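PDB 2YZK: orotate phosphoribosyltransferase, which catalyses the magnesium-dependent coupling of orotate with phosphoribosyl diphosphate to give orotidine 5'-monophosphate and diphosphate, a late step of de novo UMP synthesis. Local coordinates for the interface of chains A and B. Coordinates in Å, arbitrary orientation; residue numbers count along the deposited sequence, not the author numbering. Chains: chain A/B, Orotate phosphoribosyltransferase.

The interface of chains A and B. Residues chain A 102-104; chain B 9, 33.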
ATOM      1  N   GLY A 102      -6.487  -9.119   2.993  1.00 11.71           N
ATOM      2  CA  GLY A 102      -5.269  -9.874   3.219  1.00 12.04           C
ATOM      3  C   GLY A 102      -5.586 -11.097   4.069  1.00 11.86           C
ATOM      4  O   GLY A 102      -4.915 -12.125   3.980  1.00 11.46           O
ATOM      5  N   ASP A 103      -6.621 -10.968   4.897  1.00 12.33           N
ATOM      6  CA  ASP A 103      -7.074 -12.044   5.777  1.00 13.25           C
ATOM      7  C   ASP A 103      -5.966 -12.732   6.583  1.00 11.86           C
ATOM      8  O   ASP A 103      -5.802 -13.952   6.540  1.00 12.27           O
ATOM      9  CB  ASP A 103      -7.857 -13.082   4.960  1.00 16.05           C
ATOM     10  CG  ASP A 103      -8.480 -14.162   5.828  1.00 20.29           C
ATOM     11  OD1 ASP A 103      -9.063 -13.818   6.879  1.00 21.22           O
ATOM     12  OD2 ASP A 103      -8.395 -15.351   5.451  1.00 20.78           O
ATOM     13  N   PRO A 104      -5.173 -11.949   7.321  1.00 10.56           N
ATOM     14  CA  PRO A 104      -4.115 -12.587   8.109  1.00 11.13           C
ATOM     15  C   PRO A 104      -4.766 -13.403   9.229  1.00 11.47           C
ATOM     16  O   PRO A 104      -5.911 -13.156   9.593  1.00 10.53           O
ATOM     17  CB  PRO A 104      -3.314 -11.392   8.630  1.00 11.46           C
ATOM     18  CG  PRO A 104      -4.352 -10.304   8.732  1.00 11.50           C
ATOM     19  CD  PRO A 104      -5.122 -10.482   7.448  1.00 10.55           C
TER
ATOM     20  N   ARG B   9      -4.582 -20.302  -0.070  1.00 14.70           N
ATOM     21  CA  ARG B   9      -5.069 -19.083   0.567  1.00 14.17           C
ATOM     22  C   ARG B   9      -6.504 -18.733   0.166  1.00 14.45           C
ATOM     23  O   ARG B   9      -7.014 -17.668   0.522  1.00 13.95           O
ATOM     24  CB  ARG B   9      -4.130 -17.916   0.244  1.00 13.44           C
ATOM     25  CG  ARG B   9      -2.764 -18.046   0.898  1.00 12.94           C
ATOM     26  CD  ARG B   9      -2.883 -17.946   2.411  1.00 13.65           C
ATOM     27  NE  ARG B   9      -3.421 -16.645   2.810  1.00 12.60           N
ATOM     28  CZ  ARG B   9      -3.829 -16.343   4.039  1.00 13.89           C
ATOM     29  NH1 ARG B   9      -3.768 -17.252   5.005  1.00 12.84           N
ATOM     30  NH2 ARG B   9      -4.292 -15.126   4.306  1.00 11.98           N
ATOM     31  N   ARG B  33      -5.470 -11.910  -0.635  1.00  9.72           N
ATOM     32  CA  ARG B  33      -5.389 -12.959   0.372  1.00 10.22           C
ATOM     33  C   ARG B  33      -3.991 -13.535   0.573  1.00  8.17           C
ATOM     34  O   ARG B  33      -3.711 -14.130   1.612  1.00  9.02           O
ATOM     35  CB  ARG B  33      -6.387 -14.079   0.049  1.00 13.05           C
ATOM     36  CG  ARG B  33      -7.836 -13.600   0.024  1.00 16.82           C
ATOM     37  CD  ARG B  33      -8.801 -14.745  -0.203  1.00 20.27           C
ATOM     38  NE  ARG B  33      -8.933 -15.601   0.974  1.00 24.28           N
ATOM     39  CZ  ARG B  33      -9.628 -15.278   2.063  1.00 26.44           C
ATOM     40  NH1 ARG B  33     -10.260 -14.112   2.130  1.00 28.40           N
ATOM     41  NH2 ARG B  33      -9.700 -16.126   3.080  1.00 28.69           N
TER
HETATM   42  O   HOH W   1      -5.762 -16.639   7.244  1.00 21.25           O
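A:Asp103 meets two arginines of the partner chain, B:Arg33 through its carboxylate and B:Arg9 through its backbone carbonyl. The contact is one patch of the two-fold dimer interface of a type I phosphoribosyltransferase. A:Asp103 lies in the loop that joins strands 84-87 and 108-113, and B:Arg33 sits in the 3-10 helix 31-36. The loop also carries A:Arg88, A:Lys92 and A:His94, predicted to bind phosphoribosyl diphosphate at a site shared by the subunits. The contact may help anchor the end of this loop on the partner. A:Asp103 and B:Arg33 bury most surface here.

The carboxylate oxygen OD2 of A:Asp103 forms a salt bridge with the guanidinium NH2 of B:Arg33 at 2.8 Å. OD2 lies over the face of the guanidinium at NH2, well out of its plane, so the N-H does not point at it and the contact is a charge pairing. The two side chains meet at a slant, with the carboxylate and guanidinium planes 30° apart. CG of A:Asp103 is anti to its backbone N (chi1 -174°), which sends the carboxylate across to chain B. Its CB packs against CZ of B:Arg33 at 4.0 Å.

B:Arg9 reaches the loop with the tip of its guanidinium. Its NH2 donates to the carbonyl O of A:Asp103 at 2.9 Å. The acceptor is in the guanidinium plane, but the donor stands above the carbonyl plane, 60° out of it. The same NH2 makes a weak bond to the carbonyl O of A:Gly102. Water 1 links NH1 of B:Arg9 to the A:Asp103 O, which lies 2.8 Å from the water.

NE and NH2 of B:Arg9 both donate to the one backbone O of B:Arg33, with NE at 2.8 Å. This two-nitrogen grip on one oxygen should limit rotation of the B:Arg9 guanidinium. In return NE of B:Arg33 donates to the backbone O of B:Arg9 at 2.9 Å. The B:Arg33 chain bends at chi3, which helps place its guanidinium between this carbonyl and the aspartate.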